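Local coordinates for protein arginase 1, mitochondrial (PDB 6VSU) that hydrolyses L-arginine to urea and L-ornithine and agmatine to urea and putrescine, using two manganese ions in each subunit of a homohexamer, at residues L269-V274 with A309-E314; M231-K236 with L275-N280. All blocks are in the same frame, centred on the assembly; numbering follows the deposited sequence.

Contact 1. Residues L269-V274 with A309-E314; sequences LSFRDV and AKLVRE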
ATOM      1  N   LEU E 269      16.621 -16.960   5.473  1.00 17.45           N
ATOM      2  CA  LEU E 269      16.394 -17.485   6.825  1.00 17.75           C
ATOM      3  C   LEU E 269      15.039 -16.956   7.337  1.00 17.31           C
ATOM      4  O   LEU E 269      14.640 -15.839   7.015  1.00 16.25           O
ATOM      5  CB  LEU E 269      17.567 -17.054   7.728  1.00 17.55           C
ATOM      6  CG  LEU E 269      18.956 -17.620   7.394  1.00 18.36           C
ATOM      7  CD1 LEU E 269      20.062 -16.809   8.042  1.00 17.99           C
ATOM      8  CD2 LEU E 269      19.095 -19.043   7.844  1.00 19.73           C
ATOM      9  N   SER E 270      14.407 -17.700   8.220  1.00 17.42           N
ATOM     10  CA  SER E 270      13.251 -17.190   8.988  1.00 17.68           C
ATOM     11  C   SER E 270      13.803 -16.373  10.147  1.00 16.98           C
ATOM     12  O   SER E 270      14.995 -16.428  10.414  1.00 16.81           O
ATOM     13  CB  SER E 270      12.309 -18.325   9.470  1.00 18.14           C
ATOM     14  OG  SER E 270      12.909 -18.983  10.567  1.00 17.42           O
ATOM     15  N   PHE E 271      12.961 -15.576  10.778  1.00 16.97           N
ATOM     16  CA  PHE E 271      13.389 -14.755  11.922  1.00 16.18           C
ATOM     17  C   PHE E 271      13.785 -15.729  13.008  1.00 16.00           C
ATOM     18  O   PHE E 271      14.734 -15.430  13.737  1.00 15.89           O
ATOM     19  CB  PHE E 271      12.282 -13.815  12.412  1.00 16.64           C
ATOM     20  CG  PHE E 271      12.825 -12.764  13.327  1.00 16.28           C
ATOM     21  CD1 PHE E 271      13.401 -11.604  12.837  1.00 16.95           C
ATOM     22  CD2 PHE E 271      12.824 -12.957  14.683  1.00 17.68           C
ATOM     23  CE1 PHE E 271      13.978 -10.673  13.694  1.00 17.00           C
ATOM     24  CE2 PHE E 271      13.444 -12.044  15.544  1.00 17.91           C
ATOM     25  CZ  PHE E 271      14.001 -10.889  15.050  1.00 16.80           C
ATOM     26  N   ARG E 272      12.964 -16.737  13.221  1.00 16.06           N
ATOM     27  CA  ARG E 272      13.243 -17.774  14.243  1.00 17.04           C
ATOM     28  C   ARG E 272      14.587 -18.467  13.936  1.00 18.08           C
ATOM     29  O   ARG E 272      15.293 -18.772  14.914  1.00 18.90           O
ATOM     30  CB  ARG E 272      12.098 -18.745  14.387  1.00 17.35           C
ATOM     31  CG  ARG E 272      12.262 -19.719  15.547  1.00 19.01           C
ATOM     32  CD  ARG E 272      12.676 -19.139  16.913  1.00 19.24           C
ATOM     33  NE  ARG E 272      11.822 -18.007  17.237  1.00 19.30           N
ATOM     34  CZ  ARG E 272      11.902 -17.191  18.264  1.00 19.94           C
ATOM     35  NH1 ARG E 272      12.898 -17.284  19.132  1.00 20.56           N
ATOM     36  NH2 ARG E 272      10.989 -16.233  18.403  1.00 19.99           N
ATOM     37  N   ASP E 273      14.927 -18.737  12.672  1.00 18.07           N
ATOM     38  CA  ASP E 273      16.243 -19.308  12.293  1.00 19.24           C
ATOM     39  C   ASP E 273      17.372 -18.399  12.809  1.00 18.96           C
ATOM     40  O   ASP E 273      18.318 -18.896  13.482  1.00 20.15           O
ATOM     41  CB  ASP E 273      16.402 -19.454  10.781  1.00 19.80           C
ATOM     42  CG  ASP E 273      15.525 -20.501  10.107  1.00 20.93           C
ATOM     43  OD1 ASP E 273      15.134 -21.474  10.783  1.00 21.82           O
ATOM     44  OD2 ASP E 273      15.290 -20.373   8.864  1.00 22.42           O
ATOM     45  N   VAL E 274      17.277 -17.097  12.608  1.00 18.15           N
ATOM     46  CA  VAL E 274      18.337 -16.151  13.069  1.00 17.44           C
ATOM     47  C   VAL E 274      18.456 -16.176  14.607  1.00 17.68           C
ATOM     48  O   VAL E 274      19.588 -16.181  15.145  1.00 16.40           O
ATOM     49  CB  VAL E 274      18.080 -14.743  12.518  1.00 16.93           C
ATOM     50  CG1 VAL E 274      18.984 -13.689  13.141  1.00 16.40           C
ATOM     51  CG2 VAL E 274      18.234 -14.749  11.011  1.00 17.24           C
ATOM     52  N   ALA E 309      14.319  -3.855  14.984  1.00 16.22           N
ATOM     53  CA  ALA E 309      14.260  -3.563  16.419  1.00 17.02           C
ATOM     54  C   ALA E 309      14.443  -4.860  17.217  1.00 17.21           C
ATOM     55  O   ALA E 309      15.197  -4.828  18.233  1.00 16.39           O
ATOM     56  CB  ALA E 309      12.988  -2.852  16.761  1.00 17.89           C
ATOM     57  N   LYS E 310      13.812  -5.978  16.809  1.00 17.01           N
ATOM     58  CA  LYS E 310      13.885  -7.189  17.655  1.00 16.69           C
ATOM     59  C   LYS E 310      15.306  -7.800  17.563  1.00 17.30           C
ATOM     60  O   LYS E 310      15.814  -8.320  18.595  1.00 17.03           O
ATOM     61  CB  LYS E 310      12.773  -8.173  17.333  1.00 16.86           C
ATOM     62  CG  LYS E 310      12.796  -9.332  18.314  1.00 17.44           C
ATOM     63  CD  LYS E 310      11.586 -10.099  18.452  1.00 18.10           C
ATOM     64  CE  LYS E 310      11.637 -11.237  19.451  1.00 18.18           C
ATOM     65  NZ  LYS E 310      10.326 -11.935  19.485  1.00 18.70           N
ATOM     66  N   LEU E 311      15.974  -7.704  16.404  1.00 17.23           N
ATOM     67  CA  LEU E 311      17.393  -8.110  16.271  1.00 16.36           C
ATOM     68  C   LEU E 311      18.227  -7.251  17.190  1.00 16.68           C
ATOM     69  O   LEU E 311      19.170  -7.825  17.857  1.00 17.04           O
ATOM     70  CB  LEU E 311      17.885  -7.941  14.831  1.00 16.62           C
ATOM     71  CG  LEU E 311      17.246  -8.881  13.816  1.00 16.59           C
ATOM     72  CD1 LEU E 311      17.576  -8.515  12.390  1.00 16.31           C
ATOM     73  CD2 LEU E 311      17.685 -10.276  14.121  1.00 17.93           C
ATOM     74  N   VAL E 312      18.005  -5.941  17.194  1.00 16.18           N
ATOM     75  CA  VAL E 312      18.781  -5.052  18.100  1.00 16.75           C
ATOM     76  C   VAL E 312      18.529  -5.480  19.557  1.00 17.09           C
ATOM     77  O   VAL E 312      19.496  -5.653  20.318  1.00 16.07           O
ATOM     78  CB  VAL E 312      18.515  -3.554  17.874  1.00 16.66           C
ATOM     79  CG1 VAL E 312      19.110  -2.686  18.979  1.00 17.01           C
ATOM     80  CG2 VAL E 312      19.058  -3.122  16.521  1.00 16.17           C
ATOM     81  N   ARG E 313      17.290  -5.751  19.902  1.00 17.49           N
ATOM     82  CA  ARG E 313      16.964  -6.071  21.306  1.00 18.97           C
ATOM     83  C   ARG E 313      17.649  -7.401  21.717  1.00 19.39           C
ATOM     84  O   ARG E 313      18.180  -7.469  22.857  1.00 19.50           O
ATOM     85  CB  ARG E 313      15.441  -6.147  21.463  1.00 19.64           C
ATOM     86  CG  ARG E 313      14.688  -4.822  21.354  1.00 19.81           C
ATOM     87  CD  ARG E 313      13.212  -5.078  21.135  1.00 20.25           C
ATOM     88  NE  ARG E 313      12.579  -5.924  22.130  1.00 20.53           N
ATOM     89  CZ  ARG E 313      11.606  -5.580  22.927  1.00 21.81           C
ATOM     90  NH1 ARG E 313      11.023  -4.396  22.850  1.00 22.76           N
ATOM     91  NH2 ARG E 313      11.169  -6.463  23.793  1.00 22.95           N
ATOM     92  N   GLU E 314      17.553  -8.424  20.871  1.00 18.25           N
ATOM     93  CA  GLU E 314      18.147  -9.752  21.164  1.00 18.33           C
ATOM     94  C   GLU E 314      19.675  -9.627  21.251  1.00 17.97           C
ATOM     95  O   GLU E 314      20.247 -10.217  22.147  1.00 17.59           O
ATOM     96  CB  GLU E 314      17.602 -10.790  20.182  1.00 17.76           C
ATOM     97  CG  GLU E 314      16.119 -11.060  20.371  1.00 17.84           C
ATOM     98  CD  GLU E 314      15.728 -11.504  21.768  1.00 19.67           C
ATOM     99  OE1 GLU E 314      16.333 -12.453  22.265  1.00 20.74           O
ATOM    100  OE2 GLU E 314      14.846 -10.886  22.350  1.00 19.29           O
TER
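Phe271 reaches across from the first turn of helix 271-280 and sets the far end of its ring on two consecutive residues of helix 303-319, Lys310 and Leu311. With CG anti to the backbone N (chi1 -166°), the ring starts out toward that helix. Ring atom CE1 comes 3.7 Å from Leu311 CG, the two side chains sliding past each other in opposite directions. CZ stands 3.8 Å from Lys310 CB, and CE2 follows the aliphatic stem, 4.0 Å from Lys310 CD. Leu311 CD2 also meets Val274 CG1 at 3.8 Å, these two side chains crossing at about a right angle. This is the tight, wholly apolar part of the contact; the backbones stay well apart, 8.7 Å between Val274 CA and Leu311 CA.

The polar side is looser. Arg272 NH2 and Lys310 NZ, like charges, are 4.5 Å apart, and both form salt bridges with Glu82. Lys310 NZ also pairs with Glu265 of the second subunit, while Arg272 NH2 donates to O of Gly267 of the second subunit. At the start of helix 271-280, Ser270 and Asp273 form a capping box: Asp273 N donates to Ser270 OG at 2.9 Å, and Ser270 N returns a bond to Asp273 OD2. Directly, the two helices meet through side-chain packing, with no hydrogen bond between the segments. Glu82 adds an indirect ionic link, and with the acceptors of the second subunit it probably offsets the repulsion between the two cations and ties this packing to the subunit interface.

Contact 2. Residues M231-K236 with L275-N280; sequences MLENLK and LNILHN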
ATOM      1  N   MET E 231      25.054 -27.365  12.938  1.00 30.75           N
ATOM      2  CA  MET E 231      26.352 -26.705  13.181  1.00 31.53           C
ATOM      3  C   MET E 231      26.129 -25.204  13.432  1.00 27.73           C
ATOM      4  O   MET E 231      26.673 -24.631  14.417  1.00 25.42           O
ATOM      5  CB  MET E 231      27.210 -26.966  11.949  1.00 36.88           C
ATOM      6  CG  MET E 231      28.589 -26.394  11.990  1.00 43.07           C
ATOM      7  SD  MET E 231      28.763 -24.722  11.255  1.00 52.73           S
ATOM      8  CE  MET E 231      30.452 -24.506  11.843  1.00 59.22           C
ATOM      9  N   LEU E 232      25.326 -24.551  12.586  1.00 25.95           N
ATOM     10  CA  LEU E 232      25.065 -23.094  12.658  1.00 24.01           C
ATOM     11  C   LEU E 232      24.267 -22.733  13.918  1.00 22.91           C
ATOM     12  O   LEU E 232      24.423 -21.592  14.383  1.00 21.44           O
ATOM     13  CB  LEU E 232      24.321 -22.671  11.397  1.00 23.94           C
ATOM     14  CG  LEU E 232      25.128 -22.781  10.102  1.00 24.67           C
ATOM     15  CD1 LEU E 232      24.248 -22.448   8.912  1.00 24.35           C
ATOM     16  CD2 LEU E 232      26.372 -21.900  10.126  1.00 24.35           C
ATOM     17  N   GLU E 233      23.453 -23.646  14.438  1.00 23.75           N
ATOM     18  CA  GLU E 233      22.662 -23.443  15.695  1.00 24.38           C
ATOM     19  C   GLU E 233      23.442 -23.911  16.914  1.00 25.04           C
ATOM     20  O   GLU E 233      22.843 -24.030  17.946  1.00 25.40           O
ATOM     21  CB  GLU E 233      21.315 -24.168  15.654  1.00 24.64           C
ATOM     22  CG  GLU E 233      20.358 -23.467  14.660  1.00 24.38           C
ATOM     23  CD  GLU E 233      18.964 -24.050  14.538  1.00 24.45           C
ATOM     24  OE1 GLU E 233      18.686 -25.103  15.188  1.00 25.84           O
ATOM     25  OE2 GLU E 233      18.172 -23.434  13.816  1.00 24.04           O
ATOM     26  N   ASN E 234      24.732 -24.127  16.779  1.00 26.02           N
ATOM     27  CA  ASN E 234      25.624 -24.478  17.906  1.00 28.06           C
ATOM     28  C   ASN E 234      27.012 -23.887  17.687  1.00 26.48           C
ATOM     29  O   ASN E 234      27.983 -24.571  17.964  1.00 26.20           O
ATOM     30  CB  ASN E 234      25.681 -25.990  18.027  1.00 32.64           C
ATOM     31  CG  ASN E 234      25.152 -26.438  19.363  1.00 37.84           C
ATOM     32  OD1 ASN E 234      25.906 -26.360  20.371  1.00 42.48           O
ATOM     33  ND2 ASN E 234      23.879 -26.857  19.370  1.00 37.46           N
ATOM     34  N   LEU E 235      27.095 -22.650  17.195  1.00 24.82           N
ATOM     35  CA  LEU E 235      28.402 -21.963  16.952  1.00 24.91           C
ATOM     36  C   LEU E 235      29.122 -21.648  18.271  1.00 25.65           C
ATOM     37  O   LEU E 235      28.456 -21.307  19.258  1.00 25.39           O
ATOM     38  CB  LEU E 235      28.176 -20.702  16.128  1.00 23.75           C
ATOM     39  CG  LEU E 235      27.783 -21.007  14.692  1.00 24.36           C
ATOM     40  CD1 LEU E 235      27.374 -19.766  13.952  1.00 23.87           C
ATOM     41  CD2 LEU E 235      28.925 -21.700  13.965  1.00 25.87           C
ATOM     42  N   LYS E 236      30.447 -21.735  18.244  1.00 26.86           N
ATOM     43  CA  LYS E 236      31.375 -21.262  19.286  1.00 28.52           C
ATOM     44  C   LYS E 236      32.429 -20.403  18.590  1.00 27.23           C
ATOM     45  O   LYS E 236      33.129 -20.969  17.731  1.00 28.52           O
ATOM     46  CB  LYS E 236      32.009 -22.428  20.027  1.00 32.36           C
ATOM     47  CG  LYS E 236      30.983 -23.348  20.675  1.00 37.56           C
ATOM     48  CD  LYS E 236      31.473 -24.743  21.153  1.00 42.89           C
ATOM     49  CE  LYS E 236      30.500 -25.892  20.851  1.00 48.50           C
ATOM     50  NZ  LYS E 236      30.218 -26.103  19.387  1.00 48.95           N
ATOM     51  N   LEU E 275      17.337 -16.193  15.327  1.00 17.87           N
ATOM     52  CA  LEU E 275      17.389 -16.202  16.815  1.00 17.76           C
ATOM     53  C   LEU E 275      17.882 -17.565  17.273  1.00 18.02           C
ATOM     54  O   LEU E 275      18.571 -17.575  18.282  1.00 17.66           O
ATOM     55  CB  LEU E 275      16.033 -15.852  17.434  1.00 17.82           C
ATOM     56  CG  LEU E 275      15.555 -14.416  17.199  1.00 17.86           C
ATOM     57  CD1 LEU E 275      14.378 -14.155  18.124  1.00 19.57           C
ATOM     58  CD2 LEU E 275      16.604 -13.339  17.417  1.00 17.32           C
ATOM     59  N   ASN E 276      17.633 -18.641  16.521  1.00 17.70           N
ATOM     60  CA  ASN E 276      18.217 -19.936  16.918  1.00 18.69           C
ATOM     61  C   ASN E 276      19.747 -19.826  16.886  1.00 19.08           C
ATOM     62  O   ASN E 276      20.393 -20.327  17.823  1.00 19.89           O
ATOM     63  CB  ASN E 276      17.704 -21.122  16.128  1.00 19.07           C
ATOM     64  CG  ASN E 276      16.266 -21.504  16.445  1.00 19.74           C
ATOM     65  OD1 ASN E 276      15.645 -21.000  17.388  1.00 19.33           O
ATOM     66  ND2 ASN E 276      15.722 -22.388  15.614  1.00 19.65           N
ATOM     67  N   ILE E 277      20.308 -19.187  15.868  1.00 18.22           N
ATOM     68  CA  ILE E 277      21.779 -18.994  15.746  1.00 18.38           C
ATOM     69  C   ILE E 277      22.305 -18.055  16.855  1.00 19.04           C
ATOM     70  O   ILE E 277      23.272 -18.440  17.596  1.00 19.11           O
ATOM     71  CB  ILE E 277      22.087 -18.479  14.342  1.00 17.74           C
ATOM     72  CG1 ILE E 277      21.652 -19.497  13.278  1.00 17.72           C
ATOM     73  CG2 ILE E 277      23.548 -18.110  14.226  1.00 18.10           C
ATOM     74  CD1 ILE E 277      21.754 -18.982  11.895  1.00 17.09           C
ATOM     75  N   LEU E 278      21.707 -16.874  17.027  1.00 19.05           N
ATOM     76  CA  LEU E 278      22.172 -15.898  18.044  1.00 19.08           C
ATOM     77  C   LEU E 278      22.057 -16.447  19.452  1.00 19.02           C
ATOM     78  O   LEU E 278      23.015 -16.334  20.228  1.00 18.43           O
ATOM     79  CB  LEU E 278      21.408 -14.589  17.951  1.00 19.82           C
ATOM     80  CG  LEU E 278      21.492 -13.883  16.605  1.00 20.92           C
ATOM     81  CD1 LEU E 278      20.667 -12.573  16.641  1.00 21.76           C
ATOM     82  CD2 LEU E 278      22.938 -13.599  16.251  1.00 22.73           C
ATOM     83  N   HIS E 279      20.919 -16.984  19.811  1.00 19.66           N
ATOM     84  CA  HIS E 279      20.680 -17.455  21.191  1.00 20.75           C
ATOM     85  C   HIS E 279      21.701 -18.541  21.521  1.00 22.52           C
ATOM     86  O   HIS E 279      22.101 -18.633  22.671  1.00 23.06           O
ATOM     87  CB  HIS E 279      19.241 -17.973  21.387  1.00 21.40           C
ATOM     88  CG  HIS E 279      18.209 -16.882  21.468  1.00 21.15           C
ATOM     89  ND1 HIS E 279      16.857 -17.114  21.369  1.00 21.89           N
ATOM     90  CD2 HIS E 279      18.341 -15.555  21.612  1.00 20.79           C
ATOM     91  CE1 HIS E 279      16.213 -15.986  21.494  1.00 21.39           C
ATOM     92  NE2 HIS E 279      17.105 -15.018  21.630  1.00 21.40           N
ATOM     93  N   ASN E 280      22.063 -19.412  20.566  1.00 24.11           N
ATOM     94  CA  ASN E 280      22.871 -20.620  20.907  1.00 25.49           C
ATOM     95  C   ASN E 280      24.348 -20.338  20.703  1.00 24.16           C
ATOM     96  O   ASN E 280      25.128 -21.168  21.111  1.00 24.88           O
ATOM     97  CB  ASN E 280      22.361 -21.815  20.105  1.00 27.93           C
ATOM     98  CG  ASN E 280      21.012 -22.236  20.635  1.00 30.04           C
ATOM     99  OD1 ASN E 280      20.911 -22.567  21.799  1.00 34.54           O
ATOM    100  ND2 ASN E 280      19.968 -22.163  19.837  1.00 31.16           N
TER
HETATM  101  O   HOH W   1      24.708 -20.893  17.092  1.00 19.61           O
HETATM  102  O   HOH W   2      27.076 -23.224  20.855  1.00 28.03           O
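Glu233 lays its side chain beside that of Asn276, both pointing the same way; extended beyond CG (chi2 -178°), it carries CD to 3.6 Å from Asn276 CB. The carboxylate and amide planes are 88° apart. Asn276 ND2 donates within its own amide plane to Glu233 OE2 (3.2 Å), meeting that oxygen from above the carboxylate plane; the same oxygen forms a salt bridge with Arg229, giving the carboxylate a second grip. Ile277 CG2 touches Leu232 O at 3.6 Å and packs more loosely on Leu235 CD1, at 4.2 Å. Asn280 brings CB within 3.1 Å of Glu233 O, while its ND2 turns back to Asn276 O (2.8 Å) on a lone pair in the carbonyl plane.

Water joins the backbones where they do not bond directly. One molecule donates to Leu232 O and Ile277 O and accepts from Leu235 N (3.0 Å), linking the end of helix 225-232 and the residues after it to helix 271-280. A second lies between Leu235 O and Asn280 O.

The contact sets the end of helix 225-232 and the turn after it against the last turns of helix 271-280. Leu232 also packs on strands 193-201 and 218-221, and Leu235 on strand 193-201; Ser226 of the second subunit packs on Glu233 and Asn276.

How the contacts relate
Helix 271-280 serves both contacts: its first turn faces helix 303-319 in contact 1, and its later turns face residues 231-236 in contact 2. The centres are 12 Å apart. A probable hydrogen bond joins Glu314 OE1 and His279 NE2 at 2.8 Å. Arg229 adds a second tie, pairing with both Asp273 and Glu233. Both contacts also touch the second subunit. The Leu311 side chain is about 8 Å from that of the manganese ligand Asp249, and Ile277 of contact 2 about 11 Å from that of Asp164. Lys310 lies about 11 Å from a bound L-ornithine on the side of Thr77, probably in a neighbouring subunit's active site.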